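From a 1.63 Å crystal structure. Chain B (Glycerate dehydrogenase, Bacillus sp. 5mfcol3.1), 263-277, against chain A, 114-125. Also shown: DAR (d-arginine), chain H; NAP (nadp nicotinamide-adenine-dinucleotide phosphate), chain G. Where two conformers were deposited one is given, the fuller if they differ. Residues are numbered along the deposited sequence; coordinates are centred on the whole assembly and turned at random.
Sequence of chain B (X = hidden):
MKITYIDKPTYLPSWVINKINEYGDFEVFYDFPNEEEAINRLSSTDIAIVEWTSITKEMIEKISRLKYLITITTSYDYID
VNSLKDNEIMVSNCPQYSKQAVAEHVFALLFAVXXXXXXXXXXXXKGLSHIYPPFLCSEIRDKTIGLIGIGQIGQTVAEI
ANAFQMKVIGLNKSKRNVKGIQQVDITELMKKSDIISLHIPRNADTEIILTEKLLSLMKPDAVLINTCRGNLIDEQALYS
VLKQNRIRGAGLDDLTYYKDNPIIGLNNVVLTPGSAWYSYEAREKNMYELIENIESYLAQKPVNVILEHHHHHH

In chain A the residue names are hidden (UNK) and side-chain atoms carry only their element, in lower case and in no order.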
# COMPACT_ATOMS: atom_id res chain seq x y z
N ILE B 263 -22.84 0.79 2.97
CA ILE B 263 -21.43 0.40 2.93
C ILE B 263 -20.56 1.44 3.63
O ILE B 263 -19.56 1.09 4.27
CB ILE B 263 -21.01 0.14 1.47
CG1 ILE B 263 -21.41 -1.27 1.06
CG2 ILE B 263 -19.51 0.34 1.27
CD1 ILE B 263 -21.34 -1.51 -0.43
N ILE B 264 -20.95 2.71 3.55
CA ILE B 264 -20.22 3.79 4.21
C ILE B 264 -20.14 3.58 5.72
O ILE B 264 -19.22 4.08 6.37
CB ILE B 264 -20.86 5.15 3.84
CG1 ILE B 264 -20.36 5.63 2.48
CG2 ILE B 264 -20.59 6.23 4.89
CD1 ILE B 264 -21.06 4.99 1.33
N GLY B 265 -21.08 2.84 6.30
CA GLY B 265 -21.03 2.56 7.72
C GLY B 265 -20.14 1.41 8.15
O GLY B 265 -20.05 1.12 9.34
N LEU B 266 -19.46 0.73 7.21
CA LEU B 266 -18.71 -0.48 7.52
C LEU B 266 -17.29 -0.14 7.96
O LEU B 266 -16.66 0.76 7.41
CB LEU B 266 -18.68 -1.41 6.31
CG LEU B 266 -20.02 -2.02 5.90
CD1 LEU B 266 -19.89 -2.70 4.55
CD2 LEU B 266 -20.51 -3.00 6.96
N ASN B 267 -16.80 -0.88 8.95
CA ASN B 267 -15.45 -0.68 9.48
C ASN B 267 -14.43 -1.61 8.82
O ASN B 267 -13.27 -1.62 9.24
CB ASN B 267 -15.44 -0.87 11.00
CG ASN B 267 -15.95 -2.23 11.44
OD1 ASN B 267 -15.92 -3.21 10.69
ND2 ASN B 267 -16.42 -2.31 12.68
N ASN B 268 -14.83 -2.38 7.82
CA ASN B 268 -13.93 -3.30 7.14
C ASN B 268 -13.85 -2.99 5.65
O ASN B 268 -13.54 -3.88 4.85
CB ASN B 268 -14.35 -4.76 7.37
CG ASN B 268 -15.81 -5.03 7.03
OD1 ASN B 268 -16.52 -4.14 6.57
ND2 ASN B 268 -16.25 -6.26 7.26
N VAL B 269 -14.13 -1.76 5.26
CA VAL B 269 -13.97 -1.32 3.88
C VAL B 269 -13.07 -0.10 3.86
O VAL B 269 -13.02 0.67 4.83
CB VAL B 269 -15.30 -1.00 3.16
CG1 VAL B 269 -16.18 -2.23 3.10
CG2 VAL B 269 -16.01 0.18 3.80
N VAL B 270 -12.35 0.05 2.76
CA VAL B 270 -11.54 1.23 2.50
C VAL B 270 -12.07 1.80 1.20
O VAL B 270 -12.12 1.08 0.19
CB VAL B 270 -10.05 0.91 2.40
CG1 VAL B 270 -9.28 2.16 1.98
CG2 VAL B 270 -9.53 0.37 3.74
N LEU B 271 -12.49 3.05 1.22
CA LEU B 271 -13.13 3.68 0.07
C LEU B 271 -12.24 4.77 -0.50
O LEU B 271 -11.67 5.56 0.25
CB LEU B 271 -14.47 4.28 0.47
CG LEU B 271 -15.41 3.35 1.22
CD1 LEU B 271 -16.61 4.12 1.76
CD2 LEU B 271 -15.87 2.27 0.26
N THR B 272 -12.13 4.82 -1.83
CA THR B 272 -11.52 5.97 -2.47
C THR B 272 -12.46 6.50 -3.53
O THR B 272 -13.25 5.73 -4.10
CB THR B 272 -10.14 5.64 -3.09
OG1 THR B 272 -10.25 4.50 -3.95
CG2 THR B 272 -9.15 5.32 -1.97
N PRO B 273 -12.47 7.82 -3.77
CA PRO B 273 -13.52 8.44 -4.59
C PRO B 273 -13.17 8.44 -6.08
O PRO B 273 -13.13 9.49 -6.73
CB PRO B 273 -13.61 9.85 -4.02
CG PRO B 273 -12.18 10.15 -3.65
CD PRO B 273 -11.59 8.84 -3.16
N GLY B 274 -12.94 7.26 -6.63
CA GLY B 274 -12.62 7.21 -8.06
C GLY B 274 -11.26 7.76 -8.39
O GLY B 274 -11.01 8.13 -9.53
N SER B 275 -10.36 7.81 -7.41
CA SER B 275 -9.06 8.46 -7.54
C SER B 275 -7.95 7.50 -7.94
O SER B 275 -6.80 7.93 -8.02
CB SER B 275 -8.70 9.12 -6.20
OG SER B 275 -8.79 8.17 -5.14
N ALA B 276 -8.27 6.24 -8.22
CA ALA B 276 -7.25 5.24 -8.55
C ALA B 276 -6.35 5.68 -9.70
O ALA B 276 -5.15 5.40 -9.70
CB ALA B 276 -7.92 3.91 -8.90
N TRP B 277 -6.93 6.35 -10.69
CA TRP B 277 -6.21 6.66 -11.92
C TRP B 277 -5.29 7.86 -11.81
O TRP B 277 -4.45 8.05 -12.69
CB TRP B 277 -7.20 6.94 -13.04
CG TRP B 277 -7.89 8.28 -12.90
CD1 TRP B 277 -8.95 8.58 -12.08
CD2 TRP B 277 -7.59 9.48 -13.62
NE1 TRP B 277 -9.33 9.89 -12.27
CE2 TRP B 277 -8.51 10.47 -13.20
CE3 TRP B 277 -6.64 9.82 -14.60
CZ2 TRP B 277 -8.51 11.77 -13.71
CZ3 TRP B 277 -6.64 11.12 -15.11
CH2 TRP B 277 -7.58 12.08 -14.67
N UNK A 114 0.95 8.22 -0.30
CA UNK A 114 0.92 8.69 -1.68
C UNK A 114 -0.50 8.90 -2.16
O UNK A 114 -0.78 9.87 -2.88
c UNK A 114 2.94 8.23 -3.11
n UNK A 114 3.32 7.82 -4.32
o UNK A 114 3.60 9.03 -2.44
c UNK A 114 1.64 7.69 -2.59
N UNK A 115 -1.41 8.01 -1.79
CA UNK A 115 -2.78 8.06 -2.27
C UNK A 115 -3.69 8.80 -1.30
O UNK A 115 -4.90 8.91 -1.57
c UNK A 115 -2.18 5.39 -6.99
c UNK A 115 -3.31 6.63 -2.51
n UNK A 115 -3.48 5.48 -7.17
n UNK A 115 -1.44 4.85 -7.94
c UNK A 115 -2.33 6.52 -4.79
c UNK A 115 -2.50 5.76 -3.50
n UNK A 115 -1.61 5.82 -5.85
N UNK A 116 -3.15 9.31 -0.19
CA UNK A 116 -3.92 10.03 0.82
C UNK A 116 -5.14 9.23 1.23
O UNK A 116 -6.27 9.73 1.29
n UNK A 116 -1.58 14.35 -1.64
c UNK A 116 -3.57 13.79 -0.21
c UNK A 116 -4.31 11.43 0.34
c UNK A 116 -3.12 12.36 0.14
c UNK A 116 -2.37 14.70 -0.41
N UNK A 117 -4.90 7.95 1.56
CA UNK A 117 -5.98 7.02 1.87
C UNK A 117 -6.86 7.55 3.00
O UNK A 117 -8.09 7.39 2.96
c UNK A 117 -4.78 4.99 0.96
c UNK A 117 -6.47 4.72 2.80
c UNK A 117 -5.82 4.57 -0.10
c UNK A 117 -5.39 5.63 2.21
N UNK A 118 -6.26 8.15 4.04
CA UNK A 118 -7.07 8.68 5.13
C UNK A 118 -8.09 9.70 4.63
O UNK A 118 -9.28 9.63 4.96
c UNK A 118 -4.28 9.06 7.83
c UNK A 118 -5.18 8.32 6.84
c UNK A 118 -6.17 9.29 6.20
c UNK A 118 -5.93 7.19 7.54
N UNK A 119 -7.62 10.67 3.83
CA UNK A 119 -8.51 11.71 3.32
C UNK A 119 -9.46 11.17 2.26
O UNK A 119 -10.60 11.64 2.15
c UNK A 119 -7.69 12.86 2.73
n UNK A 119 -5.07 13.77 5.24
c UNK A 119 -6.97 13.74 3.74
o UNK A 119 -5.14 12.17 3.65
c UNK A 119 -5.64 13.15 4.21
N UNK A 120 -8.99 10.21 1.48
CA UNK A 120 -9.80 9.64 0.41
C UNK A 120 -10.99 8.89 0.98
O UNK A 120 -12.13 9.04 0.52
c UNK A 120 -8.94 8.73 -0.46
N UNK A 121 -10.74 8.07 2.00
CA UNK A 121 -11.83 7.36 2.63
C UNK A 121 -12.81 8.33 3.29
O UNK A 121 -14.02 8.18 3.15
c UNK A 121 -11.27 6.37 3.64
o UNK A 121 -12.89 6.00 5.34
c UNK A 121 -12.34 5.55 4.30
o UNK A 121 -12.63 4.46 3.78
N UNK A 122 -12.28 9.34 3.99
CA UNK A 122 -13.16 10.29 4.67
C UNK A 122 -14.04 11.03 3.67
O UNK A 122 -15.21 11.30 3.95
o UNK A 122 -11.18 13.46 6.64
c UNK A 122 -13.16 12.16 6.40
c UNK A 122 -12.33 11.28 5.48
c UNK A 122 -12.40 13.37 6.90
o UNK A 122 -13.03 14.23 7.57
N UNK A 123 -13.48 11.34 2.50
CA UNK A 123 -14.25 11.96 1.42
C UNK A 123 -15.47 11.12 1.06
O UNK A 123 -16.59 11.63 0.95
c UNK A 123 -13.34 12.15 0.20
c UNK A 123 -14.13 12.67 -1.01
o UNK A 123 -12.29 13.07 0.54
N UNK A 124 -15.25 9.81 0.84
CA UNK A 124 -16.36 8.93 0.50
C UNK A 124 -17.37 8.80 1.64
O UNK A 124 -18.58 8.72 1.39
c UNK A 124 -15.83 7.55 0.12
s UNK A 124 -14.72 7.57 -1.30
N UNK A 125 -16.90 8.79 2.90
CA UNK A 125 -17.84 8.70 4.02
C UNK A 125 -18.72 9.93 4.10
O UNK A 125 -19.82 9.87 4.67
c UNK A 125 -15.56 3.77 5.65
c UNK A 125 -16.55 6.03 5.46
c UNK A 125 -16.00 7.44 5.33
n UNK A 125 -15.46 5.07 5.38
n UNK A 125 -14.49 2.99 5.53
n UNK A 125 -16.73 3.26 6.02
c UNK A 125 -17.09 8.50 5.35
N DAR H . -13.39 5.79 -15.29
CA DAR H . -11.94 5.68 -15.47
CB DAR H . -11.24 6.92 -14.91
CG DAR H . -11.74 8.22 -15.52
CD DAR H . -10.69 9.31 -15.34
NE DAR H . -11.00 10.56 -16.04
CZ DAR H . -10.10 11.12 -16.84
NH1 DAR H . -9.13 10.39 -17.39
NH2 DAR H . -10.18 12.43 -17.10
C DAR H . -11.62 5.42 -16.93
O DAR H . -12.38 4.68 -17.54
OXT DAR H . -10.63 5.92 -17.49
PA NAP G . -9.01 -4.17 -21.22
O1A NAP G . -7.55 -4.07 -21.61
O2A NAP G . -10.08 -4.11 -22.30
O5B NAP G . -9.16 -5.58 -20.46
C5B NAP G . -10.46 -6.06 -20.13
C4B NAP G . -10.34 -7.49 -19.62
O4B NAP G . -11.64 -7.92 -19.20
C3B NAP G . -9.90 -8.43 -20.73
O3B NAP G . -9.15 -9.49 -20.13
C2B NAP G . -11.20 -9.02 -21.24
O2B NAP G . -11.02 -10.32 -21.76
C1B NAP G . -11.94 -9.12 -19.92
N9A NAP G . -13.39 -9.29 -20.10
C8A NAP G . -14.21 -8.54 -20.85
N7A NAP G . -15.49 -9.00 -20.77
C5A NAP G . -15.49 -10.06 -19.95
C6A NAP G . -16.49 -11.02 -19.43
N6A NAP G . -17.79 -10.94 -19.77
N1A NAP G . -16.05 -11.99 -18.58
C2A NAP G . -14.76 -12.09 -18.22
N3A NAP G . -13.80 -11.26 -18.66
C4A NAP G . -14.10 -10.25 -19.51
O3 NAP G . -9.44 -3.10 -20.09
PN NAP G . -8.46 -2.34 -19.07
O1N NAP G . -7.69 -1.24 -19.75
O2N NAP G . -7.70 -3.39 -18.30
O5D NAP G . -9.55 -1.62 -18.13
C5D NAP G . -10.55 -2.36 -17.44
C4D NAP G . -11.49 -1.41 -16.72
O4D NAP G . -10.78 -0.68 -15.72
C3D NAP G . -12.06 -0.31 -17.60
O3D NAP G . -13.17 -0.72 -18.40
C2D NAP G . -12.43 0.79 -16.60
O2D NAP G . -13.82 0.74 -16.23
C1D NAP G . -11.55 0.48 -15.39
N1N NAP G . -10.71 1.65 -15.12
C2N NAP G . -10.77 2.22 -13.91
C3N NAP G . -10.01 3.34 -13.61
C7N NAP G . -10.08 3.97 -12.24
O7N NAP G . -9.72 5.13 -12.12
N7N NAP G . -10.56 3.27 -11.20
C4N NAP G . -9.17 3.88 -14.58
C5N NAP G . -9.13 3.27 -15.85
C6N NAP G . -9.92 2.15 -16.09
P2B NAP G . -10.79 -10.57 -23.35
O1X NAP G . -11.93 -9.80 -24.00
O2X NAP G . -10.84 -12.07 -23.47
O3X NAP G . -9.43 -9.99 -23.61
O HOH W 1 -6.32 8.12 -3.93

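Position 114 carries two carbons, the second bearing one oxygen and one nitrogen, and reaches nothing on chain B: a carboxamide on a short stem, Asn114(A). Position 115 has three carbons, a nitrogen, then a carbon holding two more nitrogens. This guanidinium sends one terminal nitrogen to the backbone oxygen of Ala276(B), and the residue is Arg115(A); its NH1 donates to Ala276(B) O at 3.0 Å, near the guanidinium plane. A water joins Arg115(A) O (2.9 Å) to Ser275(B) OG (2.8 Å).

Position 116 shows four carbons in a row ending in nitrogen, clear of chain B: Lys116(A), whose positive phi belongs to a Schellman motif and which also stands at the N-cap position of the next helix. Position 117 has four carbons forked at the first, one arm two carbons long, lying against Val270(B) and Thr272(B). That is Ile117(A), with CG2 3.9 Å from Val270(B) CG1 and CD1 3.9 Å from Thr272(B) CG2.

Four carbons forked at the second, directed away, make position 118 Leu118(A). Position 119, three carbons with the third bearing oxygen and nitrogen, also stays off chain B and is Gln119(A).

Position 120 has a single carbon pointing toward chain B, so it is Ala120(A). The small side chain goes with a close approach: Ala120(A) CB sits 3.7 Å from Thr272(B) CG2 and 3.8 Å from Pro273(B) CD.

Position 121 has two carbons, the second carrying two oxygens, one of which meets the backbone nitrogen of Leu271(B). It is Asp121(A), and Leu271(B) N donates to its OD1 at 2.9 Å with a nearly straight angle of 164°. Asp121(A) CA also lies 3.0 Å from Leu271(B) O, a CA-H...O contact.

Position 122, three carbons ending in two oxygens and directed away, is Glu122(A). At 123 one carbon carries an oxygen and a carbon, the latter near Pro273(B): Thr123(A), whose CG2 is 4.1 Å from Pro273(B) CG while OG1 donates back to Gln119(A) O at 2.7 Å.

Position 124 ends in sulfur after one carbon, packed on Leu271(B) and Pro273(B). This is Cys124(A), with CB 3.6 Å from Leu271(B) CB and SG 3.7 Å from Pro273(B) CB. Position 125 repeats the pattern of three carbons, a nitrogen and a carbon with two nitrogens, and it gathers carbonyls of chain B: Arg125(A). Arg125(A) NH1 donates to Ile264(B) O (2.6 Å) and Leu266(B) O (2.9 Å); Arg125(A) NH2 makes a weak bond to Val269(B) O (2.8 Å).

The helix crosses the strand almost at right angles (92°). Ala120(A) and Cys124(A), one turn apart, pack closely, while Asp121(A), one turn before Arg125(A), holds that guanidinium through a salt bridge (Arg125(A) NE to Asp121(A) OD2, 2.7 Å) and still accepts from the strand. Leu271(B) CD1 covers one guanidinium face, leaving the edge for carbonyls. The rule is to match backbone polar groups with a braced charged pair and pack small residues beside it.

Chain A (114-125) NRKILQADETCR
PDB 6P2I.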